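Local coordinates for folylpolyglutamate synthase (FolC) (Helicobacter pylori, PDB 6K8C), which probably adds glutamate to dihydropteroate and, in successive ATP-dependent steps, to reduced folates, yielding dihydrofolate and folylpolyglutamates, at residues L283-H288 against L374-F379; E276-N281 against A384-Y389. All coordinates share one frame; numbering follows the deposited sequence.

Interaction 1: L283-H288 against L374-F379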
ATOM      1  N   LEU A 283      12.603   3.188  14.781  1.00 27.95           N
ATOM      2  CA  LEU A 283      11.340   2.612  14.352  1.00 25.59           C
ATOM      3  C   LEU A 283      10.815   3.430  13.176  1.00 30.18           C
ATOM      4  O   LEU A 283      10.864   4.663  13.201  1.00 29.76           O
ATOM      5  CB  LEU A 283      10.341   2.612  15.518  1.00 29.99           C
ATOM      6  CG  LEU A 283       8.947   1.997  15.368  1.00 36.70           C
ATOM      7  CD1 LEU A 283       9.027   0.482  15.200  1.00 33.67           C
ATOM      8  CD2 LEU A 283       8.109   2.360  16.584  1.00 36.76           C
ATOM      9  N   ILE A 284      10.332   2.744  12.139  1.00 27.77           N
ATOM     10  CA  ILE A 284       9.908   3.387  10.899  1.00 28.88           C
ATOM     11  C   ILE A 284       8.481   2.960  10.576  1.00 28.24           C
ATOM     12  O   ILE A 284       8.139   1.777  10.682  1.00 32.78           O
ATOM     13  CB  ILE A 284      10.849   3.037   9.724  1.00 35.87           C
ATOM     14  CG1 ILE A 284      12.200   3.727   9.897  1.00 40.39           C
ATOM     15  CG2 ILE A 284      10.227   3.446   8.399  1.00 34.09           C
ATOM     16  CD1 ILE A 284      13.023   3.779   8.620  1.00 47.76           C
ATOM     17  N   ASP A 285       7.653   3.920  10.167  1.00 30.46           N
ATOM     18  CA  ASP A 285       6.280   3.614   9.787  1.00 26.94           C
ATOM     19  C   ASP A 285       5.806   4.629   8.762  1.00 26.28           C
ATOM     20  O   ASP A 285       5.958   5.837   8.963  1.00 27.45           O
ATOM     21  CB  ASP A 285       5.354   3.607  11.009  1.00 24.80           C
ATOM     22  CG  ASP A 285       3.991   3.021  10.696  1.00 25.98           C
ATOM     23  OD1 ASP A 285       3.181   3.725  10.057  1.00 30.29           O
ATOM     24  OD2 ASP A 285       3.738   1.861  11.080  1.00 29.87           O
ATOM     25  N   VAL A 286       5.229   4.130   7.661  1.00 25.31           N
ATOM     26  CA  VAL A 286       4.806   4.991   6.562  1.00 25.93           C
ATOM     27  C   VAL A 286       3.409   5.565   6.757  1.00 31.83           C
ATOM     28  O   VAL A 286       2.906   6.254   5.860  1.00 34.27           O
ATOM     29  CB  VAL A 286       4.847   4.231   5.224  1.00 32.53           C
ATOM     30  CG1 VAL A 286       6.274   3.815   4.902  1.00 38.39           C
ATOM     31  CG2 VAL A 286       3.930   3.012   5.282  1.00 36.45           C
ATOM     32  N   GLY A 287       2.767   5.309   7.890  1.00 31.64           N
ATOM     33  CA  GLY A 287       1.394   5.739   8.071  1.00 29.79           C
ATOM     34  C   GLY A 287       1.257   7.210   8.427  1.00 38.19           C
ATOM     35  O   GLY A 287       2.229   7.926   8.664  1.00 28.38           O
ATOM     36  N   HIS A 288       0.003   7.670   8.442  1.00 32.41           N
ATOM     37  CA  HIS A 288      -0.332   8.966   9.040  1.00 32.29           C
ATOM     38  C   HIS A 288      -1.838   8.939   9.308  1.00 35.49           C
ATOM     39  O   HIS A 288      -2.638   9.338   8.460  1.00 39.01           O
ATOM     40  CB  HIS A 288       0.050  10.150   8.176  1.00 31.49           C
ATOM     41  CG  HIS A 288      -0.006  11.454   8.911  1.00 38.46           C
ATOM     42  ND1 HIS A 288      -1.195  12.067   9.246  1.00 48.13           N
ATOM     43  CD2 HIS A 288       0.976  12.238   9.415  1.00 41.50           C
ATOM     44  CE1 HIS A 288      -0.940  13.183   9.907  1.00 43.98           C
ATOM     45  NE2 HIS A 288       0.370  13.310  10.023  1.00 35.59           N
ATOM     46  N   LEU A 374      11.226   7.515  16.264  1.00 25.75           N
ATOM     47  CA  LEU A 374      10.180   7.052  15.362  1.00 26.58           C
ATOM     48  C   LEU A 374      10.186   7.944  14.130  1.00 26.41           C
ATOM     49  O   LEU A 374      10.098   9.172  14.249  1.00 27.50           O
ATOM     50  CB  LEU A 374       8.794   7.077  16.027  1.00 24.11           C
ATOM     51  CG  LEU A 374       7.595   6.868  15.085  1.00 26.48           C
ATOM     52  CD1 LEU A 374       7.662   5.513  14.394  1.00 27.80           C
ATOM     53  CD2 LEU A 374       6.259   7.026  15.826  1.00 24.36           C
ATOM     54  N   VAL A 375      10.317   7.329  12.956  1.00 25.70           N
ATOM     55  CA  VAL A 375      10.201   8.012  11.674  1.00 26.80           C
ATOM     56  C   VAL A 375       8.802   7.730  11.144  1.00 25.79           C
ATOM     57  O   VAL A 375       8.423   6.567  10.974  1.00 26.62           O
ATOM     58  CB  VAL A 375      11.283   7.539  10.688  1.00 25.89           C
ATOM     59  CG1 VAL A 375      11.063   8.148   9.306  1.00 31.63           C
ATOM     60  CG2 VAL A 375      12.673   7.875  11.227  1.00 25.88           C
ATOM     61  N   TYR A 376       8.027   8.783  10.891  1.00 29.32           N
ATOM     62  CA  TYR A 376       6.593   8.624  10.699  1.00 27.40           C
ATOM     63  C   TYR A 376       6.047   9.726   9.804  1.00 25.14           C
ATOM     64  O   TYR A 376       6.462  10.885   9.896  1.00 28.74           O
ATOM     65  CB  TYR A 376       5.882   8.649  12.056  1.00 24.36           C
ATOM     66  CG  TYR A 376       4.395   8.406  12.043  1.00 24.16           C
ATOM     67  CD1 TYR A 376       3.860   7.228  11.542  1.00 29.10           C
ATOM     68  CD2 TYR A 376       3.522   9.339  12.589  1.00 32.02           C
ATOM     69  CE1 TYR A 376       2.487   7.000  11.561  1.00 31.74           C
ATOM     70  CE2 TYR A 376       2.157   9.120  12.607  1.00 31.88           C
ATOM     71  CZ  TYR A 376       1.644   7.950  12.096  1.00 28.60           C
ATOM     72  OH  TYR A 376       0.278   7.732  12.127  1.00 30.97           O
ATOM     73  N   GLY A 377       5.103   9.359   8.941  1.00 27.93           N
ATOM     74  CA  GLY A 377       4.326  10.383   8.270  1.00 38.88           C
ATOM     75  C   GLY A 377       3.801  10.025   6.895  1.00 41.84           C
ATOM     76  O   GLY A 377       2.696  10.443   6.527  1.00 36.21           O
ATOM     77  N   SER A 378       4.581   9.266   6.129  1.00 31.44           N
ATOM     78  CA  SER A 378       4.253   8.949   4.744  1.00 39.67           C
ATOM     79  C   SER A 378       5.298   7.978   4.223  1.00 35.78           C
ATOM     80  O   SER A 378       6.334   7.752   4.853  1.00 31.28           O
ATOM     81  CB  SER A 378       4.228  10.196   3.858  1.00 40.59           C
ATOM     82  OG  SER A 378       5.396  10.988   4.045  1.00 46.37           O
ATOM     83  N   PHE A 379       5.001   7.389   3.062  1.00 35.43           N
ATOM     84  CA  PHE A 379       6.038   6.687   2.316  1.00 42.85           C
ATOM     85  C   PHE A 379       7.186   7.634   2.008  1.00 37.24           C
ATOM     86  O   PHE A 379       8.362   7.258   2.083  1.00 41.44           O
ATOM     87  CB  PHE A 379       5.471   6.107   1.015  1.00 37.16           C
ATOM     88  CG  PHE A 379       4.839   4.745   1.163  1.00 37.74           C
ATOM     89  CD1 PHE A 379       3.525   4.624   1.583  1.00 38.45           C
ATOM     90  CD2 PHE A 379       5.549   3.594   0.859  1.00 42.66           C
ATOM     91  CE1 PHE A 379       2.930   3.386   1.707  1.00 43.53           C
ATOM     92  CE2 PHE A 379       4.956   2.341   0.983  1.00 41.23           C
ATOM     93  CZ  PHE A 379       3.641   2.243   1.411  1.00 43.17           C
TER

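Interaction 2: E276-N281 against A384-Y389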
ATOM      1  N   GLU A 276       8.200  -0.922  11.791  1.00 29.42           N
ATOM      2  CA  GLU A 276       9.405  -1.658  11.434  1.00 34.42           C
ATOM      3  C   GLU A 276      10.611  -1.094  12.175  1.00 35.91           C
ATOM      4  O   GLU A 276      10.884   0.108  12.102  1.00 33.87           O
ATOM      5  CB  GLU A 276       9.646  -1.601   9.927  1.00 38.30           C
ATOM      6  CG  GLU A 276      10.894  -2.358   9.479  1.00 42.31           C
ATOM      7  CD  GLU A 276      10.700  -3.055   8.152  1.00 44.82           C
ATOM      8  OE1 GLU A 276      11.698  -3.240   7.427  1.00 59.39           O
ATOM      9  OE2 GLU A 276       9.548  -3.420   7.833  1.00 42.85           O
ATOM     10  N   LEU A 277      11.324  -1.963  12.884  1.00 32.57           N
ATOM     11  CA  LEU A 277      12.561  -1.581  13.561  1.00 36.06           C
ATOM     12  C   LEU A 277      13.691  -1.658  12.549  1.00 38.70           C
ATOM     13  O   LEU A 277      14.229  -2.735  12.286  1.00 42.51           O
ATOM     14  CB  LEU A 277      12.829  -2.493  14.751  1.00 40.56           C
ATOM     15  CG  LEU A 277      12.519  -1.995  16.163  1.00 46.87           C
ATOM     16  CD1 LEU A 277      13.115  -2.945  17.187  1.00 49.22           C
ATOM     17  CD2 LEU A 277      13.023  -0.577  16.388  1.00 36.70           C
ATOM     18  N   LEU A 278      14.047  -0.513  11.958  1.00 34.48           N
ATOM     19  CA  LEU A 278      15.184  -0.479  11.041  1.00 33.38           C
ATOM     20  C   LEU A 278      16.485  -0.794  11.765  1.00 40.42           C
ATOM     21  O   LEU A 278      17.377  -1.438  11.202  1.00 41.59           O
ATOM     22  CB  LEU A 278      15.272   0.890  10.366  1.00 35.44           C
ATOM     23  CG  LEU A 278      16.404   1.103   9.357  1.00 42.35           C
ATOM     24  CD1 LEU A 278      16.169   0.277   8.105  1.00 43.44           C
ATOM     25  CD2 LEU A 278      16.540   2.577   9.008  1.00 48.49           C
ATOM     26  N   SER A 279      16.603  -0.358  13.008  1.00 39.85           N
ATOM     27  CA  SER A 279      17.797  -0.565  13.811  1.00 39.09           C
ATOM     28  C   SER A 279      17.347  -0.637  15.256  1.00 35.55           C
ATOM     29  O   SER A 279      16.159  -0.441  15.551  1.00 36.22           O
ATOM     30  CB  SER A 279      18.812   0.564  13.586  1.00 41.27           C
ATOM     31  OG  SER A 279      18.386   1.760  14.208  1.00 42.87           O
ATOM     32  N   PRO A 280      18.252  -0.952  16.190  1.00 33.98           N
ATOM     33  CA  PRO A 280      17.832  -0.975  17.601  1.00 34.17           C
ATOM     34  C   PRO A 280      17.197   0.325  18.076  1.00 37.22           C
ATOM     35  O   PRO A 280      16.385   0.295  19.010  1.00 36.26           O
ATOM     36  CB  PRO A 280      19.136  -1.266  18.353  1.00 41.44           C
ATOM     37  CG  PRO A 280      19.957  -2.027  17.383  1.00 35.85           C
ATOM     38  CD  PRO A 280      19.615  -1.497  16.020  1.00 36.51           C
ATOM     39  N   ASN A 281      17.530   1.462  17.463  1.00 37.93           N
ATOM     40  CA  ASN A 281      17.056   2.758  17.937  1.00 35.23           C
ATOM     41  C   ASN A 281      16.225   3.516  16.907  1.00 38.66           C
ATOM     42  O   ASN A 281      15.962   4.708  17.105  1.00 34.89           O
ATOM     43  CB  ASN A 281      18.240   3.626  18.382  1.00 32.31           C
ATOM     44  CG  ASN A 281      19.091   4.100  17.218  1.00 40.42           C
ATOM     45  OD1 ASN A 281      19.171   3.438  16.187  1.00 38.33           O
ATOM     46  ND2 ASN A 281      19.734   5.255  17.380  1.00 35.96           N
ATOM     47  N   ALA A 384      12.666   9.113   2.238  1.00 42.90           N
ATOM     48  CA  ALA A 384      13.634  10.206   2.253  1.00 38.98           C
ATOM     49  C   ALA A 384      14.552  10.116   3.466  1.00 46.35           C
ATOM     50  O   ALA A 384      15.749  10.416   3.366  1.00 42.97           O
ATOM     51  CB  ALA A 384      12.915  11.555   2.219  1.00 37.36           C
ATOM     52  N   PHE A 385      14.017   9.715   4.621  1.00 31.72           N
ATOM     53  CA  PHE A 385      14.882   9.453   5.767  1.00 32.02           C
ATOM     54  C   PHE A 385      15.879   8.348   5.453  1.00 32.07           C
ATOM     55  O   PHE A 385      17.063   8.444   5.794  1.00 34.75           O
ATOM     56  CB  PHE A 385      14.064   9.054   6.995  1.00 32.74           C
ATOM     57  CG  PHE A 385      14.913   8.525   8.113  1.00 31.37           C
ATOM     58  CD1 PHE A 385      15.557   9.396   8.974  1.00 29.13           C
ATOM     59  CD2 PHE A 385      15.112   7.161   8.273  1.00 30.17           C
ATOM     60  CE1 PHE A 385      16.357   8.920   9.995  1.00 33.29           C
ATOM     61  CE2 PHE A 385      15.914   6.681   9.288  1.00 33.17           C
ATOM     62  CZ  PHE A 385      16.536   7.559  10.151  1.00 38.08           C
ATOM     63  N   TYR A 386      15.399   7.266   4.838  1.00 30.85           N
ATOM     64  CA  TYR A 386      16.244   6.102   4.603  1.00 36.27           C
ATOM     65  C   TYR A 386      17.424   6.443   3.703  1.00 39.73           C
ATOM     66  O   TYR A 386      18.529   5.921   3.890  1.00 37.09           O
ATOM     67  CB  TYR A 386      15.417   4.973   3.992  1.00 37.46           C
ATOM     68  CG  TYR A 386      16.216   3.724   3.720  1.00 39.19           C
ATOM     69  CD1 TYR A 386      16.849   3.045   4.754  1.00 36.02           C
ATOM     70  CD2 TYR A 386      16.335   3.219   2.432  1.00 37.60           C
ATOM     71  CE1 TYR A 386      17.579   1.898   4.513  1.00 42.50           C
ATOM     72  CE2 TYR A 386      17.067   2.072   2.180  1.00 39.16           C
ATOM     73  CZ  TYR A 386      17.687   1.415   3.224  1.00 49.40           C
ATOM     74  OH  TYR A 386      18.418   0.273   2.983  1.00 49.32           O
ATOM     75  N   LYS A 387      17.208   7.316   2.718  1.00 41.03           N
ATOM     76  CA  LYS A 387      18.296   7.709   1.828  1.00 44.32           C
ATOM     77  C   LYS A 387      19.352   8.510   2.579  1.00 52.95           C
ATOM     78  O   LYS A 387      20.554   8.254   2.439  1.00 49.87           O
ATOM     79  CB  LYS A 387      17.744   8.507   0.648  1.00 43.31           C
ATOM     80  CG  LYS A 387      17.211   7.639  -0.483  1.00 53.63           C
ATOM     81  CD  LYS A 387      15.862   8.139  -0.970  1.00 61.32           C
ATOM     82  CE  LYS A 387      15.764   8.100  -2.484  1.00 62.80           C
ATOM     83  NZ  LYS A 387      14.842   9.150  -3.005  1.00 68.73           N
ATOM     84  N   ARG A 388      18.921   9.478   3.392  1.00 40.84           N
ATOM     85  CA  ARG A 388      19.866  10.258   4.184  1.00 41.34           C
ATOM     86  C   ARG A 388      20.563   9.385   5.218  1.00 51.50           C
ATOM     87  O   ARG A 388      21.761   9.555   5.479  1.00 54.76           O
ATOM     88  CB  ARG A 388      19.141  11.426   4.855  1.00 46.69           C
ATOM     89  CG  ARG A 388      18.437  12.349   3.865  1.00 62.59           C
ATOM     90  CD  ARG A 388      17.728  13.513   4.546  1.00 59.09           C
ATOM     91  NE  ARG A 388      18.562  14.175   5.544  1.00 66.05           N
ATOM     92  CZ  ARG A 388      18.169  15.217   6.271  1.00 51.53           C
ATOM     93  NH1 ARG A 388      18.992  15.759   7.159  1.00 61.48           N
ATOM     94  NH2 ARG A 388      16.952  15.721   6.106  1.00 57.17           N
ATOM     95  N   TYR A 389      19.830   8.436   5.803  1.00 43.79           N
ATOM     96  CA  TYR A 389      20.420   7.489   6.745  1.00 43.01           C
ATOM     97  C   TYR A 389      21.425   6.578   6.052  1.00 49.89           C
ATOM     98  O   TYR A 389      22.453   6.216   6.637  1.00 55.37           O
ATOM     99  CB  TYR A 389      19.304   6.675   7.398  1.00 41.56           C
ATOM    100  CG  TYR A 389      19.750   5.570   8.323  1.00 42.88           C
ATOM    101  CD1 TYR A 389      20.200   5.849   9.605  1.00 39.72           C
ATOM    102  CD2 TYR A 389      19.689   4.241   7.924  1.00 48.52           C
ATOM    103  CE1 TYR A 389      20.595   4.838  10.460  1.00 52.53           C
ATOM    104  CE2 TYR A 389      20.083   3.222   8.771  1.00 55.80           C
ATOM    105  CZ  TYR A 389      20.532   3.526  10.038  1.00 50.46           C
ATOM    106  OH  TYR A 389      20.926   2.517  10.887  1.00 68.98           O
TER
HETATM  107  O   HOH W   1      20.992   3.270  13.416  1.00 52.33           O

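Interaction 1: L283-H288 against L374-F379
Strands 283-285 and 374-376 run parallel as neighbours inside the sheet of the Mur ligase-type glutamate ligase domain, their short axes 12° apart and 4.6 Å at closest approach. V375 N gives a nearly straight bond to L283 O at 2.7 Å. D285 N gives a more bent one to V375 O at 2.9 Å. L283, D285, L374 and Y376 stand on one face, where L374 and Y376 pack on helix 290-303; I284 and V375 stand on the other, against helix 379-390. L283 and L374, both with CG anti to the backbone N, lie side by side and meet through their CD2 and CD1 methyls. Beyond the strands the chains stay close, but the ladder of bonds gives way to side-chain and carbonyl packing. D285 OD1 takes the G287 N-H with its anti lone pair, closing an Asx turn at 2.7 Å, and lies at the edge of the Y376 ring. The turn brings G287 O over one face of that ring, 3.1 Å from Y376 CE1 and displaced toward the rim. V286 CG2 sits over the F379 ring face, 4.0 Å from its centroid. D285 OD2 pairs with R238 and the C275 N-H, while Y376 OH bonds S292 OG and the N289 N-H. The buried carboxylate thus has a partner on each oxygen, and the R238 salt bridge would be expected to favour its ionised form.

Interaction 2: E276-N281 against A384-Y389
L278, F385, Y386 and Y389 all hold CG anti to the backbone N (chi1 -179° for L278, 175° for Y389), which extends the leucine from the strand edge and the three rings from helix 384-389 until their ends meet. The closest backbones, L278 and Y386, keep their CA atoms 9.3 Å apart, so the contact is made by side chains and buries only 170 Å². The forked tip of L278 divides the work. Its CD2 meets Y389 tip to tip, 3.6 Å from Y389 CE2, and also reaches the edge of the F385 ring, near its plane, at 4.2 Å from F385 CE2. The other methyl, CD1, touches Y386 CE1 at 4.2 Å, the two side chains crossing at about a right angle. Within the helix, Y389 CB, one turn on, covers part of one face of the F385 ring.

A polar fringe borders this apolar patch. S279 OG, held between N and carbonyl carbon (chi1 73°), donates to N281 OD1 at 2.7 Å in the carbonyl plane. A water hydrogen-bonded to Y389 OH at 2.6 Å donates weakly to the same N281 OD1, linking the helix to the turn without a direct bond. N281 ND2 is held by E371 O.

L278 and S279 both face I282, forming a classic beta bulge in edge strand 276-279. The Y386 ring meets F85, in a loop, edge-to-face. F385 and Y389 also pack on strand 282-285, placing helix 379-390 against this sheet margin.

Overall arrangement
From the N terminus, strand 276-279 comes first, turns at 280-281 and returns antiparallel as strand 282-285. After the helices and strands that follow, strand 373-376 pairs with 282-285 to close the loop of interaction 1, and after the short G377-S378 turn the chain enters helix 379-390, whose later turns close the longer loop of interaction 2. Interaction 1 is nested inside interaction 2, with centres about 10 Å apart. They touch: I284 N lies 2.7 Å from E276 O, a probable hydrogen bond, and I284 CD1 packs on L278 CD2 as V375 CG2 does on F385 CG. Together they join interior and edge strands of the six-stranded sheet of the Mur ligase-type glutamate ligase domain to its C-terminal helix.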